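Local atomic coordinates of mevalonate kinase, putative (Leishmania major, PDB entry 2HFS), a protein that probably phosphorylates (R)-mevalonate with ATP to give (R)-5-phosphomevalonate, an early step of isoprenoid and sterol biosynthesis. Residues A[27-32]-A[250-255]; A[60-65]-A[76-81]; A[98-103]-A[116-121]; A[165-170]-A[322-327]; A[231-236]-A[246-251]. One frame throughout, in Å; residues are numbered along the deposited sequence.

Contact 1 (A[27-32]-A[250-255]); sequences EHFVVH and NANHDL
Glu-27 and Asn-252 meet through a water rather than directly: their carboxylate and amide planes stand 68° apart, and the nearest atoms of the two groups, Glu-27 OE2 and Asn-252 OD1, stay 3.8 Å apart. Asn-252 offers its ND2 to water 1 at 3.0 Å, and the water in turn donates to Glu-27 OE2 and to the backbone Glu-27 O, each at 2.8 Å. A folded glutamate makes this possible. CG sits between the backbone N and the carbonyl carbon (chi1 51°) and the chain bends again at chi2, which curls the carboxylate back near its own carbonyl. OE2 also forms a salt bridge with Lys-282, so a charge pair and a water share one oxygen. Next to this polar group Phe-29 reaches Leu-255, the side chains crossing at about a right angle, with Phe-29 CZ 4.1 Å from Leu-255 CB. The carbonyl oxygen of Leu-255 lies at the rim of the ring, 4.0 Å from CZ. The loop between strands 17-25 and 36-52 thus packs on helix 242-258, with Tyr-226 of helix 216-239 lying nearly parallel to the Phe-29 ring and strand 280-284 bordering Glu-27 and Asn-252.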
# COMPACT_ATOMS: atom_id res chain seq x y z
N GLU A 27 1.94 -5.48 -10.35
CA GLU A 27 3.03 -4.50 -10.30
C GLU A 27 3.86 -4.56 -11.59
O GLU A 27 4.13 -5.66 -12.13
CB GLU A 27 3.95 -4.72 -9.12
CG GLU A 27 4.46 -6.14 -8.97
CD GLU A 27 3.50 -6.99 -8.15
OE1 GLU A 27 3.43 -6.77 -6.91
OE2 GLU A 27 2.79 -7.84 -8.74
N HIS A 28 4.29 -3.40 -12.06
CA HIS A 28 5.08 -3.29 -13.30
C HIS A 28 4.32 -3.47 -14.61
O HIS A 28 4.43 -2.64 -15.52
CB HIS A 28 6.35 -4.16 -13.23
CG HIS A 28 7.33 -3.67 -12.22
ND1 HIS A 28 8.10 -2.55 -12.43
CD2 HIS A 28 7.63 -4.11 -10.98
CE1 HIS A 28 8.85 -2.32 -11.36
NE2 HIS A 28 8.57 -3.24 -10.46
N PHE A 29 3.53 -4.54 -14.71
CA PHE A 29 2.75 -4.78 -15.94
C PHE A 29 1.62 -3.77 -16.13
O PHE A 29 1.23 -3.45 -17.27
CB PHE A 29 2.22 -6.21 -15.94
CG PHE A 29 3.31 -7.25 -16.02
CD1 PHE A 29 3.64 -8.03 -14.92
CD2 PHE A 29 4.03 -7.43 -17.20
CE1 PHE A 29 4.66 -8.98 -14.99
CE2 PHE A 29 5.05 -8.40 -17.29
CZ PHE A 29 5.36 -9.17 -16.17
N VAL A 30 1.12 -3.27 -15.00
CA VAL A 30 0.12 -2.21 -14.99
C VAL A 30 0.58 -0.93 -15.71
O VAL A 30 -0.23 -0.23 -16.34
CB VAL A 30 -0.31 -1.90 -13.53
CG1 VAL A 30 0.87 -1.31 -12.72
CG2 VAL A 30 -1.52 -0.99 -13.49
N VAL A 31 1.87 -0.62 -15.60
CA VAL A 31 2.49 0.50 -16.31
C VAL A 31 2.26 0.39 -17.82
O VAL A 31 2.19 1.41 -18.52
CB VAL A 31 4.00 0.58 -15.96
CG1 VAL A 31 4.75 1.61 -16.82
CG2 VAL A 31 4.17 0.89 -14.48
N HIS A 32 2.10 -0.84 -18.30
CA HIS A 32 1.97 -1.12 -19.73
C HIS A 32 0.55 -1.50 -20.15
O HIS A 32 0.33 -2.00 -21.26
CB HIS A 32 3.01 -2.17 -20.14
CG HIS A 32 4.41 -1.73 -19.87
ND1 HIS A 32 5.22 -1.19 -20.85
CD2 HIS A 32 5.12 -1.65 -18.72
CE1 HIS A 32 6.38 -0.85 -20.32
NE2 HIS A 32 6.34 -1.10 -19.03
N ASN A 250 1.71 -17.22 -7.39
CA ASN A 250 3.00 -17.87 -7.69
C ASN A 250 3.40 -17.65 -9.15
O ASN A 250 4.57 -17.37 -9.47
CB ASN A 250 2.93 -19.37 -7.37
CG ASN A 250 2.92 -19.64 -5.90
OD1 ASN A 250 3.29 -18.78 -5.11
ND2 ASN A 250 2.51 -20.86 -5.51
N ALA A 251 2.41 -17.78 -10.03
CA ALA A 251 2.64 -17.61 -11.45
C ALA A 251 3.05 -16.18 -11.73
O ALA A 251 3.93 -15.93 -12.56
CB ALA A 251 1.38 -17.97 -12.24
N ASN A 252 2.39 -15.25 -11.05
CA ASN A 252 2.72 -13.83 -11.18
C ASN A 252 4.13 -13.54 -10.72
O ASN A 252 4.86 -12.84 -11.40
CB ASN A 252 1.72 -12.94 -10.40
CG ASN A 252 1.71 -11.47 -10.88
OD1 ASN A 252 0.86 -10.69 -10.44
ND2 ASN A 252 2.64 -11.08 -11.77
N HIS A 253 4.52 -14.07 -9.56
CA HIS A 253 5.91 -13.91 -9.10
C HIS A 253 6.88 -14.41 -10.17
O HIS A 253 7.87 -13.76 -10.49
CB HIS A 253 6.16 -14.69 -7.81
CG HIS A 253 7.54 -14.52 -7.28
ND1 HIS A 253 7.94 -13.39 -6.59
CD2 HIS A 253 8.64 -15.31 -7.37
CE1 HIS A 253 9.21 -13.50 -6.26
NE2 HIS A 253 9.65 -14.66 -6.70
N ASP A 254 6.59 -15.59 -10.72
CA ASP A 254 7.43 -16.14 -11.76
C ASP A 254 7.65 -15.13 -12.89
O ASP A 254 8.79 -14.87 -13.27
CB ASP A 254 6.84 -17.45 -12.28
CG ASP A 254 7.90 -18.47 -12.60
OD1 ASP A 254 8.97 -18.44 -11.94
OD2 ASP A 254 7.74 -19.36 -13.46
N LEU A 255 6.57 -14.53 -13.38
CA LEU A 255 6.67 -13.48 -14.43
C LEU A 255 7.50 -12.25 -14.01
O LEU A 255 8.21 -11.65 -14.83
CB LEU A 255 5.27 -13.05 -14.88
CG LEU A 255 4.57 -14.10 -15.75
CD1 LEU A 255 3.12 -13.73 -15.93
CD2 LEU A 255 5.27 -14.26 -17.10
O HOH W 1 3.10 -8.15 -11.47

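Contact 2 (A[60-65]-A[76-81]); sequences VDDQRP and DEQIKA
Val-60 begins the contact by laying CG1 4.0 Å from Gln-78 OE1, a plain packing touch between a strand methyl and the amide at the end of a helix side chain. Two residues on, Asp-62 faces the helix again and does most of the polar work. Its OD2 accepts a weak hydrogen bond from Gln-78 NE2, 3.5 Å long, with the two planar groups turned 30° from each other. A tighter link runs through water 2, which donates to Asp-62 OD2 at 2.6 Å and to Gln-78 OE1 at 2.7 Å. Arg-64 then grips the aspartate side-on: NE bonds OD1 of Asp-62 at 2.9 Å, NH2 bonds OD2 of Asp-62 at 2.8 Å, each carboxylate oxygen accepting on its syn lone pair. That paired salt bridge fixes the rotation of the carboxylate. It also leaves Arg-64 NH2 only 3.6 Å from Gln-78 NE2, two donors drawn to the same OD2. Gln-78 reaches this group because its chain is extended, with CG anti to the backbone N (chi1 -169°). Its stronger NE2 bond goes to Asp-118, while OE1 also takes one from Arg-75, so the amide is gripped at both ends. Strand 58-62, helix 70-88 and the neighbouring parallel strand 97-103 form a beta-alpha-beta unit whose crossover is left-handed, the unusual hand characteristic of the N-terminal, S5-like domain of GHMP kinases.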
# COMPACT_ATOMS: atom_id res chain seq x y z
N VAL A 60 4.03 17.71 15.21
CA VAL A 60 3.82 16.29 14.92
C VAL A 60 4.38 15.40 16.00
O VAL A 60 5.58 15.46 16.32
CB VAL A 60 4.39 15.84 13.55
CG1 VAL A 60 4.17 14.32 13.32
CG2 VAL A 60 3.78 16.62 12.42
N ASP A 61 3.50 14.54 16.51
CA ASP A 61 3.85 13.55 17.52
C ASP A 61 3.60 12.19 16.88
O ASP A 61 2.51 11.62 16.96
CB ASP A 61 3.02 13.80 18.78
CG ASP A 61 3.32 12.81 19.90
OD1 ASP A 61 4.36 12.09 19.88
OD2 ASP A 61 2.52 12.73 20.87
N ASP A 62 4.64 11.71 16.18
CA ASP A 62 4.56 10.54 15.33
C ASP A 62 4.93 9.30 16.14
O ASP A 62 6.12 9.04 16.44
CB ASP A 62 5.50 10.70 14.12
CG ASP A 62 5.23 9.69 13.01
OD1 ASP A 62 4.61 8.64 13.29
OD2 ASP A 62 5.62 9.88 11.84
N GLN A 63 3.90 8.54 16.49
CA GLN A 63 4.08 7.34 17.31
C GLN A 63 3.74 6.02 16.61
O GLN A 63 3.58 4.99 17.26
CB GLN A 63 3.31 7.47 18.62
CG GLN A 63 3.59 8.75 19.34
CD GLN A 63 3.61 8.61 20.84
OE1 GLN A 63 3.15 7.60 21.39
NE2 GLN A 63 4.15 9.63 21.52
N ARG A 64 3.66 6.04 15.29
CA ARG A 64 3.51 4.81 14.51
C ARG A 64 4.62 3.79 14.81
O ARG A 64 5.78 4.18 15.06
CB ARG A 64 3.51 5.14 13.01
CG ARG A 64 2.43 6.07 12.58
CD ARG A 64 2.55 6.47 11.13
NE ARG A 64 3.70 7.32 10.86
CZ ARG A 64 4.23 7.49 9.66
NH1 ARG A 64 3.69 6.85 8.62
NH2 ARG A 64 5.27 8.31 9.49
N PRO A 65 4.28 2.50 14.80
CA PRO A 65 5.26 1.45 15.01
C PRO A 65 6.09 1.18 13.76
O PRO A 65 6.15 0.04 13.28
CB PRO A 65 4.39 0.23 15.38
CG PRO A 65 3.10 0.44 14.68
CD PRO A 65 2.91 1.95 14.64
N ASP A 76 11.32 14.79 6.29
CA ASP A 76 11.35 15.95 5.41
C ASP A 76 10.23 15.86 4.37
O ASP A 76 9.54 16.84 4.13
CB ASP A 76 12.72 16.15 4.76
CG ASP A 76 13.79 16.61 5.76
OD1 ASP A 76 13.43 17.05 6.89
OD2 ASP A 76 15.01 16.58 5.51
N GLU A 77 10.05 14.66 3.79
CA GLU A 77 8.95 14.40 2.84
C GLU A 77 7.59 14.55 3.50
O GLU A 77 6.66 15.11 2.90
CB GLU A 77 9.06 12.99 2.24
CG GLU A 77 10.26 12.75 1.35
CD GLU A 77 10.61 11.27 1.26
OE1 GLU A 77 9.89 10.50 0.57
OE2 GLU A 77 11.61 10.87 1.89
N GLN A 78 7.47 14.03 4.72
CA GLN A 78 6.25 14.20 5.49
C GLN A 78 5.87 15.67 5.69
O GLN A 78 4.70 16.02 5.56
CB GLN A 78 6.34 13.52 6.84
CG GLN A 78 5.01 13.48 7.53
CD GLN A 78 5.13 12.90 8.90
OE1 GLN A 78 5.84 13.45 9.74
NE2 GLN A 78 4.45 11.76 9.14
N ILE A 79 6.86 16.49 6.05
CA ILE A 79 6.68 17.92 6.21
C ILE A 79 6.05 18.53 4.95
O ILE A 79 5.09 19.28 5.02
CB ILE A 79 8.04 18.58 6.54
CG1 ILE A 79 8.54 18.13 7.93
CG2 ILE A 79 7.94 20.08 6.44
CD1 ILE A 79 9.79 18.84 8.43
N LYS A 80 6.62 18.20 3.80
CA LYS A 80 6.09 18.72 2.54
C LYS A 80 4.68 18.18 2.27
O LYS A 80 3.79 18.93 1.86
CB LYS A 80 7.02 18.41 1.37
CG LYS A 80 8.34 19.18 1.39
CD LYS A 80 9.18 18.88 0.14
N ALA A 81 4.50 16.88 2.53
CA ALA A 81 3.22 16.19 2.33
C ALA A 81 2.09 16.84 3.13
O ALA A 81 1.03 17.16 2.59
CB ALA A 81 3.36 14.71 2.71
O HOH W 2 7.22 11.84 11.42

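Contact 3 (A[98-103]-A[116-121]); sequences LKMFIG and ASDVVA
Met-100 and Ile-102, on the last strand of the beta-alpha-beta unit in the N-terminal GHMP kinase domain, point at Asp-118 of the helix that follows. As alternate residues of strand 97-103 they share one face of the sheet. Met-100, present as selenomethionine, is stretched out along its whole length, every torsion close to 180°, and this carries its terminal methyl CE to 3.9 Å from Asp-118 OD1. Ile-102 approaches from farther along the strand, its CD1 4.3 Å from that same OD1. The two methyl ends, Met-100 CE and Ile-102 CD1, pack 4.0 Å apart and make an apolar bed for the carboxylate. Ile-102 gets there with a first torsion of -34°, well short of a staggered position. The loop joining strand to helix carries the glycine- and serine-rich sequence of the GHMP kinases, which in relatives wraps round the phosphates of ATP, and helix 114-130 starts from it. Asp-118 sits one turn into that helix and sends its carboxylate back to the strand, with CG anti to the backbone N (chi1 -178°). A buried acid needs partners, and it has them on both oxygens: OD1 takes a hydrogen bond from His-82, while OD2 is bonded to Gln-78 and Tyr-150. These neighbours probably stabilise its charged form. Phe-122, farther along the helix, packs against Met-100.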
# COMPACT_ATOMS: atom_id res chain seq x y z
N LEU A 98 -1.90 23.41 15.28
CA LEU A 98 -2.48 22.13 15.61
C LEU A 98 -1.44 21.20 16.22
O LEU A 98 -0.27 21.20 15.82
CB LEU A 98 -3.06 21.45 14.34
CG LEU A 98 -4.23 22.11 13.59
CD1 LEU A 98 -4.57 21.36 12.30
CD2 LEU A 98 -5.49 22.23 14.45
N LYS A 99 -1.86 20.40 17.19
CA LYS A 99 -1.07 19.27 17.61
C LYS A 99 -1.62 18.05 16.90
O LYS A 99 -2.83 17.82 16.91
CB LYS A 99 -1.15 19.10 19.13
CG LYS A 99 -0.20 20.06 19.87
CD LYS A 99 -0.42 20.04 21.38
CE LYS A 99 0.47 19.05 22.08
NZ LYS A 99 0.34 19.18 23.57
N MSE A 100 -0.72 17.29 16.29
CA MSE A 100 -1.04 16.10 15.50
C MSE A 100 -0.47 14.88 16.22
O MSE A 100 0.73 14.82 16.51
CB MSE A 100 -0.42 16.25 14.11
CG MSE A 100 -0.84 15.20 13.10
SE MSE A 100 -0.02 15.50 11.33
CE MSE A 100 -0.70 13.91 10.53
N PHE A 101 -1.33 13.91 16.53
CA PHE A 101 -0.84 12.63 17.05
C PHE A 101 -1.00 11.57 15.98
O PHE A 101 -2.09 11.44 15.42
CB PHE A 101 -1.59 12.25 18.32
CG PHE A 101 -1.18 10.91 18.87
CD1 PHE A 101 -0.12 10.81 19.78
CD2 PHE A 101 -1.86 9.75 18.49
CE1 PHE A 101 0.26 9.57 20.30
CE2 PHE A 101 -1.47 8.49 18.99
CZ PHE A 101 -0.42 8.40 19.89
N ILE A 102 0.07 10.83 15.65
CA ILE A 102 -0.06 9.76 14.63
C ILE A 102 0.15 8.39 15.23
O ILE A 102 1.19 8.13 15.84
CB ILE A 102 0.89 9.93 13.41
CG1 ILE A 102 1.15 11.40 13.05
CG2 ILE A 102 0.35 9.15 12.20
CD1 ILE A 102 2.17 11.55 11.91
N GLY A 103 -0.82 7.50 15.00
CA GLY A 103 -0.82 6.16 15.59
C GLY A 103 -1.36 5.07 14.69
O GLY A 103 -1.05 5.03 13.49
N ALA A 116 0.79 7.21 1.96
CA ALA A 116 -0.62 7.44 1.64
C ALA A 116 -1.53 7.29 2.86
O ALA A 116 -2.42 8.10 3.04
CB ALA A 116 -1.09 6.53 0.49
N SER A 117 -1.32 6.25 3.68
CA SER A 117 -2.13 6.03 4.90
C SER A 117 -2.04 7.24 5.81
O SER A 117 -3.05 7.64 6.41
CB SER A 117 -1.70 4.78 5.68
OG SER A 117 -1.34 3.71 4.80
N ASP A 118 -0.83 7.81 5.88
CA ASP A 118 -0.54 9.06 6.61
C ASP A 118 -1.41 10.20 6.08
O ASP A 118 -2.23 10.75 6.85
CB ASP A 118 0.96 9.36 6.50
CG ASP A 118 1.40 10.62 7.25
OD1 ASP A 118 0.57 11.32 7.88
OD2 ASP A 118 2.59 10.97 7.27
N VAL A 119 -1.27 10.55 4.80
CA VAL A 119 -2.03 11.69 4.26
C VAL A 119 -3.53 11.42 4.22
O VAL A 119 -4.31 12.36 4.35
CB VAL A 119 -1.52 12.26 2.90
CG1 VAL A 119 -0.18 12.98 3.09
CG2 VAL A 119 -1.40 11.17 1.81
N VAL A 120 -3.94 10.16 4.09
CA VAL A 120 -5.37 9.86 4.14
C VAL A 120 -5.92 10.15 5.54
O VAL A 120 -6.88 10.91 5.69
CB VAL A 120 -5.70 8.43 3.68
CG1 VAL A 120 -7.13 8.05 4.05
CG2 VAL A 120 -5.49 8.30 2.16
N ALA A 121 -5.28 9.58 6.56
CA ALA A 121 -5.72 9.77 7.94
C ALA A 121 -5.78 11.26 8.29
O ALA A 121 -6.77 11.74 8.89
CB ALA A 121 -4.80 9.02 8.90

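Contact 4 (A[165-170]-A[322-327]); sequences GGLILY and YTVQPS
Val-324 touches Leu-167 and the backbone of Gly-166, and these touches are the whole of the direct contact between two strands that belong to different sheets. Along 322-327, Tyr-322 and Thr-323 look elsewhere: the tyrosine hydroxyl bonds the backbone N of Val-107, and Thr-323 bonds Ser-42 and Glu-43 of strand 36-52. Val-324 is where the strand reaches across. Its CG1 is anti to the backbone N (chi1 -177°), the branch that projects to the other segment, and it comes 3.9 Å from Leu-167 CD2. The second branch, CG2, stays back at 4.7 Å from the same CD2. The side chains cross at about a right angle, so one methyl of each meets while Leu-167 CD1 is turned off at 5.3 Å from Val-324 CG1. Val-324 CG1 also lies 4.4 Å from Gly-166 C. Here the fold explains the meeting: strand 318-324 is an outer strand of the four-stranded antiparallel sheet in the C-terminal half, whereas strand 166-172 belongs to the mixed sheet, where Gly-166 bonds Gly-40 and Leu-167 bonds Ile-182. Leu-188 of strand 188-194 touches both Leu-167 and Val-324, and so fills in the apolar seam. Next comes Gln-325, whose CA is the nearest to that of Gly-166, at 6.1 Å. Gly-165, the first residue past helix 157-164, and Gly-166 both have positive phi, which favours glycine. Beyond Pro-326, Ser-327 turns its OG to the backbone N of Phe-184.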
# COMPACT_ATOMS: atom_id res chain seq x y z
N GLY A 165 -10.03 1.13 1.20
CA GLY A 165 -9.79 -0.25 1.66
C GLY A 165 -10.31 -1.31 0.69
O GLY A 165 -10.80 -0.99 -0.39
N GLY A 166 -10.19 -2.58 1.09
CA GLY A 166 -10.74 -3.70 0.32
C GLY A 166 -9.90 -4.05 -0.90
O GLY A 166 -8.77 -3.63 -1.00
N LEU A 167 -10.45 -4.86 -1.80
CA LEU A 167 -9.78 -5.18 -3.05
C LEU A 167 -10.19 -4.18 -4.10
O LEU A 167 -11.34 -3.72 -4.12
CB LEU A 167 -10.10 -6.59 -3.51
CG LEU A 167 -9.66 -7.75 -2.63
CD1 LEU A 167 -9.98 -9.06 -3.35
CD2 LEU A 167 -8.17 -7.71 -2.25
N ILE A 168 -9.24 -3.84 -4.96
CA ILE A 168 -9.38 -2.75 -5.92
C ILE A 168 -8.73 -3.12 -7.23
O ILE A 168 -7.56 -3.50 -7.27
CB ILE A 168 -8.77 -1.45 -5.35
CG1 ILE A 168 -9.55 -1.01 -4.11
CG2 ILE A 168 -8.69 -0.33 -6.42
CD1 ILE A 168 -9.05 0.24 -3.44
N LEU A 169 -9.51 -3.01 -8.30
CA LEU A 169 -9.01 -3.19 -9.66
C LEU A 169 -8.41 -1.88 -10.14
O LEU A 169 -9.08 -0.84 -10.14
CB LEU A 169 -10.15 -3.65 -10.58
CG LEU A 169 -9.80 -4.26 -11.95
CD1 LEU A 169 -9.09 -5.62 -11.78
CD2 LEU A 169 -11.08 -4.42 -12.77
N TYR A 170 -7.15 -1.95 -10.56
CA TYR A 170 -6.34 -0.78 -10.89
C TYR A 170 -5.78 -0.93 -12.29
O TYR A 170 -5.10 -1.91 -12.60
CB TYR A 170 -5.24 -0.63 -9.83
CG TYR A 170 -3.92 0.07 -10.16
CD1 TYR A 170 -2.72 -0.43 -9.65
CD2 TYR A 170 -3.87 1.25 -10.91
CE1 TYR A 170 -1.51 0.19 -9.90
CE2 TYR A 170 -2.65 1.89 -11.16
CZ TYR A 170 -1.47 1.35 -10.65
OH TYR A 170 -0.24 1.94 -10.88
N TYR A 322 -1.17 -9.42 8.32
CA TYR A 322 -2.12 -8.42 7.87
C TYR A 322 -3.33 -9.15 7.30
O TYR A 322 -3.24 -10.34 6.96
CB TYR A 322 -1.48 -7.50 6.84
CG TYR A 322 -0.46 -6.49 7.41
CD1 TYR A 322 0.58 -5.99 6.62
CD2 TYR A 322 -0.57 -6.03 8.72
CE1 TYR A 322 1.51 -5.04 7.14
CE2 TYR A 322 0.35 -5.10 9.25
CZ TYR A 322 1.37 -4.60 8.45
OH TYR A 322 2.27 -3.67 8.95
N THR A 323 -4.47 -8.47 7.20
CA THR A 323 -5.67 -9.10 6.62
C THR A 323 -6.40 -8.17 5.66
O THR A 323 -6.34 -6.94 5.76
CB THR A 323 -6.68 -9.57 7.69
OG1 THR A 323 -7.19 -8.44 8.41
CG2 THR A 323 -6.05 -10.46 8.77
N VAL A 324 -7.09 -8.78 4.71
CA VAL A 324 -8.03 -8.08 3.87
C VAL A 324 -9.44 -8.51 4.24
O VAL A 324 -9.76 -9.70 4.32
CB VAL A 324 -7.77 -8.31 2.38
CG1 VAL A 324 -8.74 -7.47 1.56
CG2 VAL A 324 -6.32 -7.98 2.04
N GLN A 325 -10.28 -7.50 4.45
CA GLN A 325 -11.64 -7.72 4.88
C GLN A 325 -12.54 -8.00 3.68
O GLN A 325 -12.36 -7.39 2.62
CB GLN A 325 -12.11 -6.47 5.61
CG GLN A 325 -13.25 -6.72 6.55
CD GLN A 325 -13.80 -5.43 7.11
OE1 GLN A 325 -14.93 -5.40 7.59
NE2 GLN A 325 -13.00 -4.36 7.03
N PRO A 326 -13.50 -8.92 3.84
CA PRO A 326 -14.50 -9.17 2.80
C PRO A 326 -15.39 -7.96 2.61
O PRO A 326 -15.73 -7.28 3.58
CB PRO A 326 -15.33 -10.32 3.37
CG PRO A 326 -14.48 -10.92 4.44
CD PRO A 326 -13.69 -9.79 5.01
N SER A 327 -15.76 -7.70 1.37
CA SER A 327 -16.61 -6.57 1.01
C SER A 327 -18.07 -6.79 1.42
O SER A 327 -18.78 -5.84 1.71
CB SER A 327 -16.53 -6.34 -0.49
OG SER A 327 -17.03 -7.47 -1.20

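Contact 5 (A[231-236]-A[246-251]); sequences SQAREA and GQLMNA
Apolar packing of Leu-248 against Gln-232, Ala-233 and Ala-236 makes the whole contact. The leucine points toward the other helix and divides its two methyls: CD2 lies 3.7 Å from Gln-232 CB, while CD1 lies 3.6 Å from the backbone N of Ala-233 and 4.2 Å from Ala-236 CB. Two alanines leave room for it, Ala-233 CB standing 4.3 Å from CD1. With Ile-229, which also touches Leu-248, these residues are spaced as the four corners of a hole, and the leucine fits as a knob into it. Gln-232 joins with its aliphatic part, crossing the leucine at about a right angle; its OE1 merely grazes CD2 at 4.1 Å. Polar interactions lie at the margins: Glu-235 forms a salt bridge with Arg-244, one more tie between the two helices, and Arg-234 pairs with Glu-35. The axes of 231-236 and 246-251 approach to 9.8 Å and run nearly antiparallel, at 160°, as befits a helical hairpin joined by a short turn. Helices 216-239 and 242-258 form that hairpin, and Phe-25 of strand 17-25 packs on both Ala-233 and Leu-248, while the Met-249 side chain leads off to strand 291-296.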
# COMPACT_ATOMS: atom_id res chain seq x y z
N SER A 231 -6.77 -12.20 -15.39
CA SER A 231 -8.11 -12.62 -15.81
C SER A 231 -8.58 -13.76 -14.92
O SER A 231 -9.71 -13.77 -14.39
CB SER A 231 -8.05 -13.08 -17.26
OG SER A 231 -9.33 -13.47 -17.75
N GLN A 232 -7.70 -14.73 -14.76
CA GLN A 232 -8.01 -15.89 -13.97
C GLN A 232 -8.10 -15.53 -12.49
O GLN A 232 -8.97 -16.04 -11.80
CB GLN A 232 -6.99 -16.99 -14.24
CG GLN A 232 -7.10 -17.56 -15.66
CD GLN A 232 -6.18 -18.74 -15.89
OE1 GLN A 232 -4.99 -18.56 -16.17
NE2 GLN A 232 -6.71 -19.95 -15.77
N ALA A 233 -7.25 -14.62 -12.04
CA ALA A 233 -7.29 -14.16 -10.64
C ALA A 233 -8.63 -13.53 -10.28
O ALA A 233 -9.20 -13.80 -9.21
CB ALA A 233 -6.15 -13.19 -10.36
N ARG A 234 -9.15 -12.70 -11.18
CA ARG A 234 -10.48 -12.13 -11.03
C ARG A 234 -11.54 -13.23 -10.87
O ARG A 234 -12.41 -13.17 -9.99
CB ARG A 234 -10.79 -11.20 -12.20
CG ARG A 234 -9.88 -9.97 -12.24
CD ARG A 234 -10.29 -8.89 -13.26
NE ARG A 234 -11.67 -8.43 -13.06
CZ ARG A 234 -12.33 -7.64 -13.90
NH1 ARG A 234 -11.75 -7.21 -15.02
NH2 ARG A 234 -13.58 -7.28 -13.63
N GLU A 235 -11.43 -14.26 -11.72
CA GLU A 235 -12.31 -15.41 -11.64
C GLU A 235 -12.24 -16.02 -10.25
O GLU A 235 -13.24 -16.04 -9.53
CB GLU A 235 -11.91 -16.47 -12.66
CG GLU A 235 -12.48 -16.27 -14.04
CD GLU A 235 -12.62 -17.58 -14.78
OE1 GLU A 235 -13.75 -17.92 -15.15
OE2 GLU A 235 -11.59 -18.28 -14.98
N ALA A 236 -11.05 -16.50 -9.89
CA ALA A 236 -10.81 -17.11 -8.58
C ALA A 236 -11.45 -16.34 -7.42
O ALA A 236 -12.01 -16.96 -6.50
CB ALA A 236 -9.31 -17.29 -8.35
N GLY A 246 -3.93 -18.46 -4.96
CA GLY A 246 -2.55 -18.62 -4.51
C GLY A 246 -1.60 -19.10 -5.61
O GLY A 246 -0.52 -18.55 -5.81
N GLN A 247 -2.02 -20.15 -6.31
CA GLN A 247 -1.28 -20.63 -7.47
C GLN A 247 -0.99 -19.53 -8.51
O GLN A 247 0.10 -19.48 -9.08
CB GLN A 247 -1.99 -21.84 -8.10
CG GLN A 247 -1.16 -22.56 -9.18
CD GLN A 247 0.34 -22.61 -8.87
OE1 GLN A 247 0.78 -23.05 -7.78
NE2 GLN A 247 1.15 -22.16 -9.84
N LEU A 248 -1.97 -18.65 -8.73
CA LEU A 248 -1.85 -17.53 -9.68
C LEU A 248 -0.85 -16.48 -9.19
O LEU A 248 -0.07 -15.95 -9.98
CB LEU A 248 -3.22 -16.90 -9.94
CG LEU A 248 -4.21 -17.75 -10.76
CD1 LEU A 248 -5.64 -17.41 -10.43
CD2 LEU A 248 -3.95 -17.63 -12.27
N MSE A 249 -0.88 -16.19 -7.89
CA MSE A 249 0.14 -15.35 -7.28
C MSE A 249 1.55 -15.91 -7.54
O MSE A 249 2.46 -15.18 -7.88
CB MSE A 249 -0.11 -15.19 -5.77
CG MSE A 249 -1.24 -14.22 -5.42
SE MSE A 249 -1.70 -14.45 -3.58
CE MSE A 249 -0.17 -13.55 -2.76
N ASN A 250 1.71 -17.22 -7.39
CA ASN A 250 3.00 -17.87 -7.69
C ASN A 250 3.40 -17.65 -9.15
O ASN A 250 4.57 -17.37 -9.47
CB ASN A 250 2.93 -19.37 -7.37
CG ASN A 250 2.92 -19.64 -5.90
OD1 ASN A 250 3.29 -18.78 -5.11
ND2 ASN A 250 2.51 -20.86 -5.51
N ALA A 251 2.41 -17.78 -10.03
CA ALA A 251 2.64 -17.61 -11.45
C ALA A 251 3.05 -16.18 -11.73
O ALA A 251 3.93 -15.93 -12.56
CB ALA A 251 1.38 -17.97 -12.24

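Contacts 2 and 3 both join the mixed sheet of the N-terminal half to a helix: strands 58-62 and 97-103 are neighbours, and a Gln-78 to Asp-118 bond joins the two sites. Both are built round polar groups, but contact 2 is only partly buried and admits a water, whereas contacts 1, 3, 4 and 5 are buried. Contacts 1 and 5 lie on the far side of the chain's centre and share helix 242-258, contact 1 mixing a water bridge with aromatic packing and contact 5 staying apolar. Contact 4, closest to the centre, is apolar and meets both: Val-30 packs on Tyr-170, and Leu-169 on Arg-234. Its mixed sheet is the one contacts 2 and 3 reach.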